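Local coordinates for protein LYND (Lyngbya aestuarii, PDB 4V1T) that probably catalyses the ATP-dependent cyclodehydration of cysteine residues in ribosomally made precursor peptides, forming thiazolines on the way to cyanobactins, at residues B[5-10]-B[50-55]; B[80-85]-B[100-105]. All blocks are in the same frame, centred on the assembly; numbering follows the deposited sequence.

Interaction 1: B[5-10]-B[50-55]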
loop_
_atom_site.group_PDB
_atom_site.type_symbol
_atom_site.label_atom_id
_atom_site.label_comp_id
_atom_site.label_asym_id
_atom_site.label_seq_id
_atom_site.Cartn_x
_atom_site.Cartn_y
_atom_site.Cartn_z
ATOM N N PRO B 5 -44.998 -19.925 -4.562
ATOM C CA PRO B 5 -43.536 -19.880 -4.685
ATOM C C PRO B 5 -42.835 -20.414 -3.442
ATOM O O PRO B 5 -43.381 -20.349 -2.347
ATOM C CB PRO B 5 -43.243 -18.389 -4.864
ATOM C CG PRO B 5 -44.342 -17.708 -4.148
ATOM C CD PRO B 5 -45.556 -18.575 -4.340
ATOM N N LEU B 6 -41.631 -20.935 -3.618
ATOM C CA LEU B 6 -40.885 -21.495 -2.506
ATOM C C LEU B 6 -40.102 -20.419 -1.758
ATOM O O LEU B 6 -39.412 -19.598 -2.362
ATOM C CB LEU B 6 -39.943 -22.582 -3.009
ATOM C CG LEU B 6 -40.645 -23.787 -3.638
ATOM C CD1 LEU B 6 -39.627 -24.674 -4.330
ATOM C CD2 LEU B 6 -41.426 -24.569 -2.589
ATOM N N LEU B 7 -40.230 -20.431 -0.434
ATOM C CA LEU B 7 -39.519 -19.496 0.426
ATOM C C LEU B 7 -38.253 -20.131 0.969
ATOM O O LEU B 7 -38.212 -21.325 1.249
ATOM C CB LEU B 7 -40.406 -19.054 1.585
ATOM C CG LEU B 7 -41.697 -18.334 1.214
ATOM C CD1 LEU B 7 -42.510 -18.096 2.470
ATOM C CD2 LEU B 7 -41.397 -17.020 0.506
ATOM N N GLN B 8 -37.208 -19.330 1.101
ATOM C CA GLN B 8 -35.979 -19.804 1.704
ATOM C C GLN B 8 -35.105 -18.650 2.170
ATOM O O GLN B 8 -35.060 -17.585 1.551
ATOM C CB GLN B 8 -35.189 -20.687 0.731
ATOM C CG GLN B 8 -34.612 -19.968 -0.475
ATOM C CD GLN B 8 -33.612 -20.819 -1.256
ATOM O OE1 GLN B 8 -33.177 -21.882 -0.812
ATOM N NE2 GLN B 8 -33.240 -20.338 -2.429
ATOM N N ILE B 9 -34.423 -18.868 3.285
ATOM C CA ILE B 9 -33.323 -18.013 3.658
ATOM C C ILE B 9 -32.281 -18.203 2.565
ATOM O O ILE B 9 -32.023 -19.316 2.104
ATOM C CB ILE B 9 -32.737 -18.364 5.029
ATOM C CG1 ILE B 9 -33.802 -18.238 6.123
ATOM C CG2 ILE B 9 -31.569 -17.449 5.355
ATOM C CD1 ILE B 9 -34.421 -16.856 6.266
ATOM N N GLN B 10 -31.697 -17.103 2.134
ATOM C CA GLN B 10 -30.816 -17.136 0.978
ATOM C C GLN B 10 -29.729 -18.184 1.124
ATOM O O GLN B 10 -29.091 -18.265 2.167
ATOM C CB GLN B 10 -30.229 -15.749 0.690
ATOM C CG GLN B 10 -29.862 -14.879 1.884
ATOM C CD GLN B 10 -30.054 -13.410 1.549
ATOM O OE1 GLN B 10 -30.977 -13.046 0.815
ATOM N NE2 GLN B 10 -29.173 -12.563 2.054
ATOM N N TYR B 50 -40.453 -25.544 1.062
ATOM C CA TYR B 50 -41.766 -25.136 1.578
ATOM C C TYR B 50 -42.297 -23.846 0.969
ATOM O O TYR B 50 -41.564 -22.873 0.785
ATOM C CB TYR B 50 -41.700 -24.955 3.093
ATOM C CG TYR B 50 -41.358 -26.208 3.868
ATOM C CD1 TYR B 50 -40.035 -26.579 4.080
ATOM C CD2 TYR B 50 -42.355 -27.009 4.396
ATOM C CE1 TYR B 50 -39.721 -27.718 4.794
ATOM C CE2 TYR B 50 -42.052 -28.148 5.108
ATOM C CZ TYR B 50 -40.733 -28.496 5.304
ATOM O OH TYR B 50 -40.425 -29.627 6.014
ATOM N N THR B 51 -43.588 -23.867 0.655
ATOM C CA THR B 51 -44.358 -22.672 0.336
ATOM C C THR B 51 -44.897 -22.117 1.655
ATOM O O THR B 51 -44.891 -22.818 2.671
ATOM C CB THR B 51 -45.524 -23.001 -0.621
ATOM O OG1 THR B 51 -45.008 -23.592 -1.818
ATOM C CG2 THR B 51 -46.313 -21.765 -1.006
ATOM N N LEU B 52 -45.340 -20.862 1.651
ATOM C CA LEU B 52 -45.992 -20.269 2.813
ATOM C C LEU B 52 -47.125 -21.158 3.309
ATOM O O LEU B 52 -47.207 -21.470 4.492
ATOM C CB LEU B 52 -46.534 -18.878 2.476
ATOM C CG LEU B 52 -47.285 -18.155 3.607
ATOM C CD1 LEU B 52 -46.337 -17.816 4.746
ATOM C CD2 LEU B 52 -47.964 -16.899 3.088
ATOM N N GLU B 53 -47.988 -21.567 2.392
ATOM C CA GLU B 53 -49.113 -22.431 2.717
ATOM C C GLU B 53 -48.646 -23.628 3.539
ATOM O O GLU B 53 -49.241 -23.970 4.559
ATOM C CB GLU B 53 -49.808 -22.896 1.434
ATOM C CG GLU B 53 -50.363 -21.759 0.589
ATOM C CD GLU B 53 -50.876 -22.231 -0.753
ATOM O OE1 GLU B 53 -50.661 -23.411 -1.093
ATOM O OE2 GLU B 53 -51.494 -21.416 -1.471
ATOM N N GLN B 54 -47.552 -24.239 3.103
ATOM C CA GLN B 54 -47.041 -25.445 3.742
ATOM C C GLN B 54 -46.475 -25.182 5.135
ATOM O O GLN B 54 -46.611 -26.013 6.027
ATOM C CB GLN B 54 -45.977 -26.088 2.857
ATOM C CG GLN B 54 -46.543 -26.742 1.609
ATOM C CD GLN B 54 -45.509 -26.872 0.516
ATOM O OE1 GLN B 54 -45.404 -26.008 -0.348
ATOM N NE2 GLN B 54 -44.720 -27.939 0.563
ATOM N N ILE B 55 -45.836 -24.031 5.312
ATOM C CA ILE B 55 -45.261 -23.654 6.600
ATOM C C ILE B 55 -46.359 -23.356 7.617
ATOM O O ILE B 55 -46.233 -23.707 8.791
ATOM C CB ILE B 55 -44.349 -22.416 6.477
ATOM C CG1 ILE B 55 -43.158 -22.720 5.554
ATOM C CG2 ILE B 55 -43.832 -21.978 7.852
ATOM C CD1 ILE B 55 -42.449 -21.488 5.037
HETATM O O HOH W 1 -38.742 -23.544 2.598
#
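The extended strand 6-9 runs antiparallel to the short strand 50-51; the CA atoms come nearest each other at L6 and T51, 4.6 Å apart, and directly after T51 the chain turns into helix 52-58. One direct backbone hydrogen bond joins the two: L7 N gives its proton to Y50 O at 3.0 Å, almost straight at 162° and nearly along the C=O axis. Where a second rung could lie, the strands have parted and a water fills in. It lies 2.7 Å from L7 O, to which it can donate, and accepts a weak bond from Y50 N, sitting in the plane of the Y50 ring at its edge.

T51 takes the N-cap position of the helix. Its own hydroxyl does no capping; instead the Q54 side chain folds back on T51, three residues earlier, and Q54 OE1 receives both T51 N and T51 OG1, the latter at 2.9 Å. T51 CG2, anti to its own backbone N, comes within 3.5 Å of P5 O. The L6 side chain lies over the face of the Y50-T51 peptide, with L6 CD2 3.7 Å from Y50 C.

L7 does the hydrophobic work. Its CG stands beside its own backbone N (chi1 -61°), which carries CD1 alongside L52, 4.1 Å from L52 CB, the two side chains pointing the same way; I55 CD1 touches the same methyl. L72 of helix 65-78 also packs on both L7 and L52, so this is the edge of the winged helix-turn-helix core.

With a single direct rung and a water for the other, the strand pairing is slight, and the apolar cluster around L7 is likely to contribute much of the hold, while the side-chain oxygen of Q54, gripped by two donors, probably restrains the turn into the helix.

Interaction 2: B[80-85]-B[100-105]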
loop_
_atom_site.group_PDB
_atom_site.type_symbol
_atom_site.label_atom_id
_atom_site.label_comp_id
_atom_site.label_asym_id
_atom_site.label_seq_id
_atom_site.Cartn_x
_atom_site.Cartn_y
_atom_site.Cartn_z
ATOM N N TYR B 80 -32.873 -11.059 4.281
ATOM C CA TYR B 80 -32.483 -12.434 4.583
ATOM C C TYR B 80 -33.335 -13.438 3.826
ATOM O O TYR B 80 -32.882 -14.533 3.517
ATOM C CB TYR B 80 -32.611 -12.707 6.082
ATOM C CG TYR B 80 -31.654 -11.909 6.925
ATOM C CD1 TYR B 80 -30.298 -12.193 6.923
ATOM C CD2 TYR B 80 -32.102 -10.876 7.736
ATOM C CE1 TYR B 80 -29.415 -11.468 7.692
ATOM C CE2 TYR B 80 -31.218 -10.149 8.518
ATOM C CZ TYR B 80 -29.873 -10.460 8.494
ATOM O OH TYR B 80 -28.979 -9.748 9.262
ATOM N N LEU B 81 -34.578 -13.069 3.550
ATOM C CA LEU B 81 -35.521 -13.976 2.911
ATOM C C LEU B 81 -35.564 -13.703 1.420
ATOM O O LEU B 81 -35.387 -12.564 0.988
ATOM C CB LEU B 81 -36.921 -13.822 3.514
ATOM C CG LEU B 81 -37.969 -14.850 3.081
ATOM C CD1 LEU B 81 -37.658 -16.213 3.676
ATOM C CD2 LEU B 81 -39.362 -14.392 3.494
ATOM N N THR B 82 -35.798 -14.753 0.638
ATOM C CA THR B 82 -35.971 -14.596 -0.799
ATOM C C THR B 82 -36.795 -15.729 -1.384
ATOM O O THR B 82 -36.956 -16.785 -0.778
ATOM C CB THR B 82 -34.606 -14.513 -1.533
ATOM O OG1 THR B 82 -34.815 -14.237 -2.923
ATOM C CG2 THR B 82 -33.808 -15.818 -1.391
ATOM N N GLU B 83 -37.315 -15.484 -2.573
ATOM C CA GLU B 83 -37.966 -16.512 -3.363
ATOM C C GLU B 83 -36.897 -17.468 -3.887
ATOM O O GLU B 83 -35.812 -17.033 -4.287
ATOM C CB GLU B 83 -38.717 -15.863 -4.523
ATOM C CG GLU B 83 -39.963 -16.589 -4.981
ATOM C CD GLU B 83 -40.491 -16.034 -6.291
ATOM O OE1 GLU B 83 -40.097 -14.902 -6.663
ATOM O OE2 GLU B 83 -41.283 -16.734 -6.955
ATOM N N ALA B 84 -37.188 -18.763 -3.892
ATOM C CA ALA B 84 -36.255 -19.729 -4.463
ATOM C C ALA B 84 -36.481 -19.854 -5.965
ATOM O O ALA B 84 -37.614 -19.740 -6.441
ATOM C CB ALA B 84 -36.399 -21.074 -3.793
ATOM N N ALA B 85 -35.397 -20.081 -6.703
ATOM C CA ALA B 85 -35.461 -20.276 -8.154
ATOM C C ALA B 85 -35.283 -21.752 -8.480
ATOM O O ALA B 85 -34.160 -22.261 -8.418
ATOM C CB ALA B 85 -34.394 -19.455 -8.850
ATOM N N GLY B 100 -25.944 -10.621 -3.356
ATOM C CA GLY B 100 -27.114 -9.820 -3.035
ATOM C C GLY B 100 -28.182 -9.860 -4.114
ATOM O O GLY B 100 -29.015 -8.970 -4.177
ATOM N N ILE B 101 -28.154 -10.892 -4.960
ATOM C CA ILE B 101 -29.114 -11.035 -6.051
ATOM C C ILE B 101 -30.112 -12.151 -5.767
ATOM O O ILE B 101 -29.721 -13.267 -5.415
ATOM C CB ILE B 101 -28.414 -11.363 -7.377
ATOM C CG1 ILE B 101 -27.302 -10.348 -7.688
ATOM C CG2 ILE B 101 -29.438 -11.407 -8.498
ATOM C CD1 ILE B 101 -27.788 -8.915 -7.851
ATOM N N ALA B 102 -31.404 -11.840 -5.855
ATOM C CA ALA B 102 -32.445 -12.854 -5.664
ATOM C C ALA B 102 -32.302 -13.923 -6.739
ATOM O O ALA B 102 -32.217 -13.595 -7.919
ATOM C CB ALA B 102 -33.826 -12.223 -5.722
ATOM N N PRO B 103 -32.259 -15.205 -6.347
ATOM C CA PRO B 103 -32.000 -16.240 -7.346
ATOM C C PRO B 103 -32.962 -16.260 -8.546
ATOM O O PRO B 103 -32.515 -16.561 -9.641
ATOM C CB PRO B 103 -32.084 -17.542 -6.540
ATOM C CG PRO B 103 -32.631 -17.182 -5.222
ATOM C CD PRO B 103 -32.309 -15.759 -4.989
ATOM N N PRO B 104 -34.260 -15.964 -8.351
ATOM C CA PRO B 104 -35.098 -15.919 -9.554
ATOM C C PRO B 104 -34.728 -14.778 -10.506
ATOM O O PRO B 104 -34.906 -14.908 -11.711
ATOM C CB PRO B 104 -36.512 -15.723 -8.995
ATOM C CG PRO B 104 -36.320 -15.177 -7.643
ATOM C CD PRO B 104 -35.066 -15.797 -7.129
ATOM N N VAL B 105 -34.230 -13.674 -9.958
ATOM C CA VAL B 105 -33.727 -12.573 -10.782
ATOM C C VAL B 105 -32.474 -12.981 -11.546
ATOM O O VAL B 105 -32.309 -12.640 -12.717
ATOM C CB VAL B 105 -33.417 -11.322 -9.931
ATOM C CG1 VAL B 105 -32.721 -10.256 -10.761
ATOM C CG2 VAL B 105 -34.701 -10.769 -9.315
#
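Strand 81-83, an outer strand of the three-stranded sheet in the winged helix-turn-helix domain, lies with its C-terminal end against the first turn of helix 103-109, which opens with two prolines. Neither ring nitrogen carries an N-H, so this helix start presents CH2 groups to the strand.

The apolar contact belongs to A85. Its CB points at the peptide bond between the prolines, 3.5 Å from both P103 C and P104 N, and meets P103 CB at 3.8 Å. E83 crosses P104 obliquely, its extended chain passing the ring at CG.

Polar atoms set against carbon make up the rest. T82 OG1, anti to its backbone N (chi1 -175°), meets P103 tip to tip, 3.6 Å from CD, and touches A102 CB; the same hydroxyl donates to E83 O from above the carbonyl plane. An alanine at T82 would remove OG1 and CG2, and would probably loosen the packing on A102 and P103 and leave the E83 carbonyl less firmly oriented. That carbonyl oxygen is wedged against both rings, with E83 O 3.3 Å from P103 CG and 3.2 Å from P104 CD.

Overall arrangement
Starting at the N terminus, strand 6-9 leads into the strands between residues 14 and 35 and helix 37-42 before interaction 1 closes that long loop at 50-55. The chain continues through helices 52-58 and 65-78 and returns as strand 81-83 on the other flank of strand 6-9, where L6 O pairs with A84 N and Q8 O with T82 N. Interaction 2 then closes a shorter loop over helix 90-98. The two loops follow in series, neither enclosing nor crossing the other, and share one sheet. Interaction 1 ties strand 6-9 to the start of helix 52-58; interaction 2 ties strand 81-83 to helix 103-109, whose V105 packs on helix 250-275.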